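Putative exported protein (Bordetella pertussis, PDB 2DVZ) probably serves as the periplasmic solute receptor of a tripartite tricarboxylate-type transport system, holding glutamate in its binding cleft. Local coordinates at residues S178-V186 against I193-Q203; A211-R219 against P235-Y243. All blocks are in the same frame, centred on the assembly; numbering follows the deposited sequence.

Overall arrangement
Contact 1 (178-186 against 193-203) and contact 2 (211-219 against 235-243) follow one another along the chain, the first closing before the second opens, with helix 197-205 leading on to strand 210-215. Their centres lie about 15 Å apart, and each is about 12 Å from the centre of the chain. Strands 192-196, 210-215 and 241-248 all pair antiparallel with the long strand 106-121, which gives the two contacts a common sheet. They touch where Leu197 packs on Ile214 and Asn196 on Val241 and Tyr243. Both reach the bound glutamate, contact 1 at its side-chain carboxylate and contact 2 at its main-chain carboxylate, consistent with a solute receptor caught in its bound conformation.

Contact 1 (S178-V186 against I193-Q203); sequences SGPAVADAV and IFDNLPSSMPQ. With GLU (glutamic acid), chain G.
Ser178 OG reaches the Asp195 carboxylate from above its plane, 48° out of it, and donates to OD1 at 2.7 Å. The other oxygen is gripped by two hydroxyls: Ser200 OG donates at 2.7 Å to Asp195 OD2, on the oxygen's anti lone pair, and Ser199 OG comes in on the syn side, somewhat out of plane. Three serine hydroxyls thus fix the rotation of this buried carboxylate and would be expected to stabilise its negative charge. A water donates to both Ser178 OG and Phe194 O.

Val182 fits between polar and apolar neighbours. With CG1 anti to the backbone N (chi1 164°), that methyl lies on Gln203 CG at 3.5 Å, while CG2 meets Asp195 OD2 at 3.3 Å and also Ile193 CD1. One turn beyond Ala181, Ala185 CB rests on Ile193 CB. Ser178, opening the helix, gives its N-H to OE2 of glutamate at 2.9 Å, where the helix end may add favourable polarity.

Helix 178-187 links strands 171-174 and 192-196 in a beta-alpha-beta crossover. The axis of segment 178-186 passes 9.1 Å from that of 193-196, directions 137° apart, and strand 192-196 runs between 145-148, parallel, and 106-121, antiparallel.

Contact 2 (A211-R219 against P235-Y243); sequences AMAIAWPTR and PVLNQPVWY. With GLU (glutamic acid), chain G.
Asn238 clasps the backbone of Trp216 from the middle of an inverse gamma turn, in the loop that leads into strand 241-248 of this periplasmic binding protein fold. The hydrogen bonds are two. Trp216 N donates to Asn238 OD1 at 2.9 Å and 159°, and Asn238 ND2 donates back to Trp216 O at 2.8 Å with a more bent angle of 136°. The side-chain amide therefore pairs with the N-H and C=O of a single residue, much as the backbone of an antiparallel neighbour would, and this fixes which way the amide is turned. Its CG stands anti to its own N (chi1 -157°), which carries the amide across to the other segment. Each donor lies well above the acceptor's carbonyl plane, so neither bond follows a lone pair. The fit is close enough to bring two acceptors, Asn238 OD1 and Trp216 O, within 3.0 Å of each other.

Van der Waals contacts flank the bonds. Ala215 CB points at the turn and touches Gln239 O at 3.4 Å, and Pro240 CB sits against Ala215 O; the apolar pair is Pro240 CB with Trp216 CE3, at the indole edge, while Pro217 CD, from the same segment as the indole, lies over one face, offset toward the rim.

Strand 210-215 carries a classic beta bulge where Met212 and Ala213 both face Val119. Strand 241-248 meanwhile brings Tyr243 to the ligand, with the ring also leaning on Ser32, Thr33 and Ile36 of helix 32-48. There Tyr243 OH makes a weak hydrogen bond to glutamate O at 2.6 Å.

Contact 1 (S178-V186 against I193-Q203)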
loop_
_atom_site.group_PDB
_atom_site.type_symbol
_atom_site.label_atom_id
_atom_site.label_comp_id
_atom_site.label_asym_id
_atom_site.label_seq_id
_atom_site.Cartn_x
_atom_site.Cartn_y
_atom_site.Cartn_z
ATOM N N SER A 178 -7.448 -1.061 4.624
ATOM C CA SER A 178 -8.329 -1.462 3.535
ATOM C C SER A 178 -9.162 -2.717 3.844
ATOM O O SER A 178 -10.260 -2.882 3.281
ATOM C CB SER A 178 -7.517 -1.656 2.280
ATOM O OG SER A 178 -6.947 -0.411 1.907
ATOM N N GLY A 179 -8.666 -3.593 4.722
ATOM C CA GLY A 179 -9.458 -4.730 5.216
ATOM C C GLY A 179 -10.907 -4.341 5.512
ATOM O O GLY A 179 -11.837 -4.809 4.825
ATOM N N PRO A 180 -11.129 -3.541 6.570
ATOM C CA PRO A 180 -12.500 -3.119 6.834
ATOM C C PRO A 180 -13.142 -2.265 5.736
ATOM O O PRO A 180 -14.382 -2.270 5.621
ATOM C CB PRO A 180 -12.391 -2.353 8.167
ATOM C CG PRO A 180 -11.129 -2.930 8.806
ATOM C CD PRO A 180 -10.211 -3.111 7.644
ATOM N N ALA A 181 -12.329 -1.539 4.955
ATOM C CA ALA A 181 -12.877 -0.736 3.878
ATOM C C ALA A 181 -13.463 -1.623 2.776
ATOM O O ALA A 181 -14.560 -1.372 2.292
ATOM C CB ALA A 181 -11.824 0.245 3.324
ATOM N N VAL A 182 -12.737 -2.672 2.391
ATOM C CA VAL A 182 -13.170 -3.577 1.334
ATOM C C VAL A 182 -14.522 -4.203 1.701
ATOM O O VAL A 182 -15.439 -4.301 0.856
ATOM C CB VAL A 182 -12.055 -4.644 0.988
ATOM C CG1 VAL A 182 -12.627 -5.835 0.188
ATOM C CG2 VAL A 182 -10.863 -4.000 0.249
ATOM N N ALA A 183 -14.666 -4.596 2.965
ATOM C CA ALA A 183 -15.921 -5.175 3.441
ATOM C C ALA A 183 -17.102 -4.161 3.456
ATOM O O ALA A 183 -18.246 -4.527 3.156
ATOM C CB ALA A 183 -15.727 -5.826 4.804
ATOM N N ASP A 184 -16.849 -2.901 3.808
ATOM C CA ASP A 184 -17.910 -1.897 3.683
ATOM C C ASP A 184 -18.295 -1.559 2.243
ATOM O O ASP A 184 -19.468 -1.389 1.955
ATOM C CB ASP A 184 -17.591 -0.645 4.488
ATOM C CG ASP A 184 -18.048 -0.769 5.931
ATOM O OD1 ASP A 184 -18.306 -1.918 6.370
ATOM O OD2 ASP A 184 -18.146 0.272 6.624
ATOM N N ALA A 185 -17.306 -1.482 1.352
ATOM C CA ALA A 185 -17.553 -1.283 -0.068
ATOM C C ALA A 185 -18.297 -2.482 -0.682
ATOM O O ALA A 185 -19.229 -2.298 -1.505
ATOM C CB ALA A 185 -16.267 -1.015 -0.794
ATOM N N VAL A 186 -17.927 -3.699 -0.271
ATOM C CA VAL A 186 -18.650 -4.880 -0.737
ATOM C C VAL A 186 -20.099 -4.863 -0.193
ATOM O O VAL A 186 -21.035 -5.248 -0.898
ATOM C CB VAL A 186 -17.926 -6.212 -0.387
ATOM C CG1 VAL A 186 -18.855 -7.407 -0.627
ATOM C CG2 VAL A 186 -16.617 -6.344 -1.153
ATOM N N ILE A 193 -14.346 2.699 -3.265
ATOM C CA ILE A 193 -13.167 2.422 -2.471
ATOM C C ILE A 193 -11.957 2.770 -3.286
ATOM O O ILE A 193 -11.898 2.480 -4.480
ATOM C CB ILE A 193 -13.106 0.959 -1.960
ATOM C CG1 ILE A 193 -12.007 0.796 -0.883
ATOM C CG2 ILE A 193 -13.020 -0.074 -3.126
ATOM C CD1 ILE A 193 -11.835 -0.571 -0.337
ATOM N N PHE A 194 -11.003 3.445 -2.650
ATOM C CA PHE A 194 -9.668 3.578 -3.221
ATOM C C PHE A 194 -8.800 2.581 -2.495
ATOM O O PHE A 194 -8.696 2.637 -1.272
ATOM C CB PHE A 194 -9.162 5.001 -3.039
ATOM C CG PHE A 194 -9.828 5.990 -3.953
ATOM C CD1 PHE A 194 -9.230 6.348 -5.170
ATOM C CD2 PHE A 194 -11.060 6.557 -3.619
ATOM C CE1 PHE A 194 -9.867 7.248 -6.023
ATOM C CE2 PHE A 194 -11.719 7.470 -4.500
ATOM C CZ PHE A 194 -11.124 7.806 -5.682
ATOM N N ASP A 195 -8.224 1.633 -3.231
ATOM C CA ASP A 195 -7.429 0.591 -2.622
ATOM C C ASP A 195 -6.132 0.290 -3.374
ATOM O O ASP A 195 -5.914 0.751 -4.517
ATOM C CB ASP A 195 -8.251 -0.697 -2.485
ATOM C CG ASP A 195 -7.718 -1.620 -1.403
ATOM O OD1 ASP A 195 -6.809 -1.198 -0.644
ATOM O OD2 ASP A 195 -8.203 -2.769 -1.308
ATOM N N ASN A 196 -5.266 -0.457 -2.682
ATOM C CA ASN A 196 -4.152 -1.132 -3.287
ATOM C C ASN A 196 -4.787 -2.402 -3.772
ATOM O O ASN A 196 -5.608 -3.000 -3.086
ATOM C CB ASN A 196 -3.027 -1.432 -2.261
ATOM C CG ASN A 196 -2.835 -0.295 -1.196
ATOM O OD1 ASN A 196 -3.115 -0.505 -0.013
ATOM N ND2 ASN A 196 -2.373 0.872 -1.616
ATOM N N LEU A 197 -4.407 -2.820 -4.970
ATOM C CA LEU A 197 -5.124 -3.881 -5.681
ATOM C C LEU A 197 -5.254 -5.240 -4.950
ATOM O O LEU A 197 -6.350 -5.787 -4.913
ATOM C CB LEU A 197 -4.627 -3.975 -7.151
ATOM C CG LEU A 197 -5.337 -4.908 -8.164
ATOM C CD1 LEU A 197 -6.925 -4.837 -8.124
ATOM C CD2 LEU A 197 -4.775 -4.658 -9.557
ATOM N N PRO A 198 -4.164 -5.787 -4.362
ATOM C CA PRO A 198 -4.284 -7.116 -3.728
ATOM C C PRO A 198 -5.476 -7.401 -2.784
ATOM O O PRO A 198 -5.977 -8.530 -2.808
ATOM C CB PRO A 198 -2.935 -7.295 -3.018
ATOM C CG PRO A 198 -2.014 -6.482 -3.861
ATOM C CD PRO A 198 -2.774 -5.291 -4.283
ATOM N N SER A 199 -5.891 -6.444 -1.945
ATOM C CA SER A 199 -7.009 -6.675 -1.001
ATOM C C SER A 199 -8.385 -6.614 -1.670
ATOM O O SER A 199 -9.343 -7.252 -1.206
ATOM C CB SER A 199 -6.981 -5.711 0.209
ATOM O OG SER A 199 -6.515 -4.431 -0.164
ATOM N N SER A 200 -8.492 -5.832 -2.741
ATOM C CA SER A 200 -9.723 -5.747 -3.479
ATOM C C SER A 200 -9.793 -6.849 -4.525
ATOM O O SER A 200 -10.872 -7.208 -4.949
ATOM C CB SER A 200 -9.832 -4.361 -4.136
ATOM O OG SER A 200 -10.136 -3.350 -3.166
HETATM N N MSE A 201 -8.647 -7.371 -4.954
HETATM C CA MSE A 201 -8.599 -8.391 -6.021
HETATM C C MSE A 201 -9.567 -9.571 -5.908
HETATM O O MSE A 201 -10.240 -9.849 -6.900
HETATM C CB MSE A 201 -7.171 -8.883 -6.342
HETATM C CG MSE A 201 -7.122 -9.834 -7.563
HETATM SE SE MSE A 201 -7.629 -8.889 -9.280
HETATM C CE MSE A 201 -5.865 -8.219 -9.816
ATOM N N PRO A 202 -9.633 -10.277 -4.741
ATOM C CA PRO A 202 -10.619 -11.383 -4.591
ATOM C C PRO A 202 -12.075 -10.985 -4.812
ATOM O O PRO A 202 -12.838 -11.771 -5.397
ATOM C CB PRO A 202 -10.421 -11.852 -3.134
ATOM C CG PRO A 202 -8.987 -11.467 -2.819
ATOM C CD PRO A 202 -8.794 -10.145 -3.530
ATOM N N GLN A 203 -12.453 -9.795 -4.332
ATOM C CA GLN A 203 -13.820 -9.308 -4.475
ATOM C C GLN A 203 -14.140 -8.893 -5.891
ATOM O O GLN A 203 -15.285 -8.951 -6.319
ATOM C CB GLN A 203 -14.109 -8.119 -3.559
ATOM C CG GLN A 203 -13.705 -8.309 -2.101
ATOM C CD GLN A 203 -14.300 -9.543 -1.448
ATOM O OE1 GLN A 203 -15.440 -9.961 -1.745
ATOM N NE2 GLN A 203 -13.515 -10.145 -0.532
HETATM N N GLU G . -2.792 2.088 2.397
HETATM C CA GLU G . -1.670 1.187 2.722
HETATM C C GLU G . -0.475 1.413 1.811
HETATM O O GLU G . -0.029 0.569 1.027
HETATM C CB GLU G . -2.135 -0.266 2.767
HETATM C CG GLU G . -3.465 -0.426 3.525
HETATM C CD GLU G . -3.626 -1.753 4.208
HETATM O OE1 GLU G . -2.675 -2.556 4.113
HETATM O OE2 GLU G . -4.696 -1.994 4.873
HETATM O OXT GLU G . 0.127 2.496 1.897
HETATM O O HOH W 1 -9.276 1.481 1.277
#

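Contact 2 (A211-R219 against P235-Y243)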
loop_
_atom_site.group_PDB
_atom_site.type_symbol
_atom_site.label_atom_id
_atom_site.label_comp_id
_atom_site.label_asym_id
_atom_site.label_seq_id
_atom_site.Cartn_x
_atom_site.Cartn_y
_atom_site.Cartn_z
ATOM N N ALA A 211 -14.004 -2.808 -10.633
ATOM C CA ALA A 211 -12.866 -1.910 -10.746
ATOM C C ALA A 211 -13.040 -0.936 -11.924
ATOM O O ALA A 211 -13.379 -1.347 -13.047
ATOM C CB ALA A 211 -11.600 -2.723 -10.907
HETATM N N MSE A 212 -12.819 0.345 -11.663
HETATM C CA MSE A 212 -12.983 1.347 -12.692
HETATM C C MSE A 212 -11.710 1.682 -13.435
HETATM O O MSE A 212 -11.746 1.956 -14.640
HETATM C CB MSE A 212 -13.638 2.629 -12.121
HETATM C CG MSE A 212 -15.100 2.432 -11.709
HETATM SE SE MSE A 212 -16.375 2.030 -13.180
HETATM C CE MSE A 212 -16.231 0.094 -13.225
ATOM N N ALA A 213 -10.600 1.701 -12.695
ATOM C CA ALA A 213 -9.252 1.941 -13.227
ATOM C C ALA A 213 -8.229 1.369 -12.254
ATOM O O ALA A 213 -8.517 1.215 -11.083
ATOM C CB ALA A 213 -9.002 3.429 -13.426
ATOM N N ILE A 214 -7.041 1.047 -12.742
ATOM C CA ILE A 214 -5.934 0.587 -11.897
ATOM C C ILE A 214 -4.786 1.564 -12.113
ATOM O O ILE A 214 -4.700 2.186 -13.192
ATOM C CB ILE A 214 -5.453 -0.898 -12.187
ATOM C CG1 ILE A 214 -5.021 -1.092 -13.649
ATOM C CG2 ILE A 214 -6.496 -1.924 -11.777
ATOM C CD1 ILE A 214 -4.210 -2.385 -13.878
ATOM N N ALA A 215 -3.949 1.740 -11.093
ATOM C CA ALA A 215 -2.709 2.516 -11.264
ATOM C C ALA A 215 -1.506 1.563 -11.516
ATOM O O ALA A 215 -1.063 0.844 -10.643
ATOM C CB ALA A 215 -2.470 3.477 -10.098
ATOM N N TRP A 216 -1.036 1.537 -12.748
ATOM C CA TRP A 216 -0.100 0.520 -13.215
ATOM C C TRP A 216 0.354 0.939 -14.615
ATOM O O TRP A 216 -0.346 1.703 -15.294
ATOM C CB TRP A 216 -0.784 -0.847 -13.236
ATOM C CG TRP A 216 0.134 -2.027 -13.177
ATOM C CD1 TRP A 216 0.262 -3.027 -14.124
ATOM C CD2 TRP A 216 1.051 -2.367 -12.112
ATOM N NE1 TRP A 216 1.187 -3.960 -13.710
ATOM C CE2 TRP A 216 1.688 -3.582 -12.483
ATOM C CE3 TRP A 216 1.388 -1.771 -10.894
ATOM C CZ2 TRP A 216 2.650 -4.201 -11.671
ATOM C CZ3 TRP A 216 2.355 -2.362 -10.099
ATOM C CH2 TRP A 216 2.967 -3.577 -10.482
ATOM N N PRO A 217 1.552 0.499 -15.036
ATOM C CA PRO A 217 1.962 0.851 -16.406
ATOM C C PRO A 217 1.079 0.277 -17.497
ATOM O O PRO A 217 0.931 0.880 -18.525
ATOM C CB PRO A 217 3.415 0.295 -16.509
ATOM C CG PRO A 217 3.877 0.157 -15.095
ATOM C CD PRO A 217 2.617 -0.219 -14.311
ATOM N N THR A 218 0.498 -0.879 -17.283
ATOM C CA THR A 218 -0.324 -1.479 -18.289
ATOM C C THR A 218 -1.539 -2.099 -17.613
ATOM O O THR A 218 -1.609 -2.142 -16.372
ATOM C CB THR A 218 0.445 -2.585 -19.127
ATOM O OG1 THR A 218 0.695 -3.742 -18.326
ATOM C CG2 THR A 218 1.771 -2.063 -19.697
ATOM N N ARG A 219 -2.483 -2.563 -18.435
ATOM C CA ARG A 219 -3.491 -3.523 -17.997
ATOM C C ARG A 219 -2.868 -4.795 -17.418
ATOM O O ARG A 219 -1.787 -5.242 -17.843
ATOM C CB ARG A 219 -4.430 -3.883 -19.156
ATOM C CG ARG A 219 -5.152 -2.645 -19.745
ATOM C CD ARG A 219 -5.846 -2.959 -21.117
ATOM N NE ARG A 219 -6.578 -1.796 -21.578
ATOM C CZ ARG A 219 -7.868 -1.578 -21.298
ATOM N NH1 ARG A 219 -8.570 -2.488 -20.594
ATOM N NH2 ARG A 219 -8.470 -0.458 -21.732
ATOM N N PRO A 235 -3.224 10.423 -16.694
ATOM C CA PRO A 235 -1.916 9.847 -16.391
ATOM C C PRO A 235 -1.260 10.321 -15.070
ATOM O O PRO A 235 -0.436 9.605 -14.519
ATOM C CB PRO A 235 -1.042 10.232 -17.624
ATOM C CG PRO A 235 -1.757 11.389 -18.287
ATOM C CD PRO A 235 -3.222 11.151 -17.992
ATOM N N VAL A 236 -1.621 11.487 -14.554
ATOM C CA VAL A 236 -1.077 11.964 -13.258
ATOM C C VAL A 236 -1.490 11.016 -12.147
ATOM O O VAL A 236 -0.795 10.896 -11.141
ATOM C CB VAL A 236 -1.502 13.474 -12.896
ATOM C CG1 VAL A 236 -2.939 13.563 -12.378
ATOM C CG2 VAL A 236 -0.586 14.099 -11.822
ATOM N N LEU A 237 -2.617 10.335 -12.347
ATOM C CA LEU A 237 -3.153 9.442 -11.323
ATOM C C LEU A 237 -2.573 8.032 -11.416
ATOM O O LEU A 237 -2.796 7.220 -10.550
ATOM C CB LEU A 237 -4.686 9.432 -11.394
ATOM C CG LEU A 237 -5.429 10.769 -11.163
ATOM C CD1 LEU A 237 -6.952 10.548 -11.270
ATOM C CD2 LEU A 237 -5.084 11.491 -9.820
ATOM N N ASN A 238 -1.791 7.759 -12.456
ATOM C CA ASN A 238 -1.324 6.415 -12.719
ATOM C C ASN A 238 -0.057 6.026 -11.942
ATOM O O ASN A 238 0.908 5.524 -12.517
ATOM C CB ASN A 238 -1.137 6.245 -14.237
ATOM C CG ASN A 238 -1.188 4.809 -14.670
ATOM O OD1 ASN A 238 -1.860 3.968 -14.033
ATOM N ND2 ASN A 238 -0.474 4.498 -15.769
ATOM N N GLN A 239 -0.097 6.231 -10.623
ATOM C CA GLN A 239 1.028 5.971 -9.703
ATOM C C GLN A 239 0.819 4.713 -8.842
ATOM O O GLN A 239 -0.063 4.659 -7.994
ATOM C CB GLN A 239 1.279 7.181 -8.801
ATOM C CG GLN A 239 1.656 8.435 -9.565
ATOM C CD GLN A 239 3.121 8.437 -10.101
ATOM O OE1 GLN A 239 3.894 7.455 -9.925
ATOM N NE2 GLN A 239 3.490 9.548 -10.787
ATOM N N PRO A 240 1.615 3.674 -9.075
ATOM C CA PRO A 240 1.523 2.547 -8.151
ATOM C C PRO A 240 2.232 2.796 -6.817
ATOM O O PRO A 240 2.860 3.849 -6.600
ATOM C CB PRO A 240 2.201 1.421 -8.911
ATOM C CG PRO A 240 3.058 2.093 -9.959
ATOM C CD PRO A 240 2.560 3.458 -10.184
ATOM N N VAL A 241 2.115 1.809 -5.942
ATOM C CA VAL A 241 2.799 1.797 -4.650
ATOM C C VAL A 241 3.777 0.592 -4.596
ATOM O O VAL A 241 4.137 0.012 -5.649
ATOM C CB VAL A 241 1.770 1.816 -3.470
ATOM C CG1 VAL A 241 0.928 3.062 -3.537
ATOM C CG2 VAL A 241 0.897 0.537 -3.408
ATOM N N TRP A 242 4.210 0.238 -3.388
ATOM C CA TRP A 242 5.133 -0.868 -3.160
ATOM C C TRP A 242 5.100 -1.255 -1.689
ATOM O O TRP A 242 4.579 -0.502 -0.847
ATOM C CB TRP A 242 6.593 -0.596 -3.632
ATOM C CG TRP A 242 7.201 0.811 -3.360
ATOM C CD1 TRP A 242 7.674 1.658 -4.300
ATOM C CD2 TRP A 242 7.396 1.474 -2.084
ATOM N NE1 TRP A 242 8.158 2.799 -3.717
ATOM C CE2 TRP A 242 8.023 2.710 -2.355
ATOM C CE3 TRP A 242 7.119 1.130 -0.743
ATOM C CZ2 TRP A 242 8.336 3.662 -1.338
ATOM C CZ3 TRP A 242 7.427 2.088 0.294
ATOM C CH2 TRP A 242 8.038 3.336 -0.030
ATOM N N TYR A 243 5.616 -2.452 -1.421
ATOM C CA TYR A 243 5.750 -3.010 -0.083
ATOM C C TYR A 243 7.162 -3.546 0.113
ATOM O O TYR A 243 7.673 -4.246 -0.736
ATOM C CB TYR A 243 4.696 -4.125 0.145
ATOM C CG TYR A 243 3.326 -3.520 0.030
ATOM C CD1 TYR A 243 2.708 -2.940 1.157
ATOM C CD2 TYR A 243 2.675 -3.439 -1.221
ATOM C CE1 TYR A 243 1.463 -2.316 1.048
ATOM C CE2 TYR A 243 1.413 -2.844 -1.335
ATOM C CZ TYR A 243 0.821 -2.268 -0.209
ATOM O OH TYR A 243 -0.408 -1.656 -0.324
HETATM N N GLU G . -2.792 2.088 2.397
HETATM C CA GLU G . -1.670 1.187 2.722
HETATM C C GLU G . -0.475 1.413 1.811
HETATM O O GLU G . -0.029 0.569 1.027
HETATM C CB GLU G . -2.135 -0.266 2.767
HETATM C CG GLU G . -3.465 -0.426 3.525
HETATM C CD GLU G . -3.626 -1.753 4.208
HETATM O OE1 GLU G . -2.675 -2.556 4.113
HETATM O OE2 GLU G . -4.696 -1.994 4.873
HETATM O OXT GLU G . 0.127 2.496 1.897
#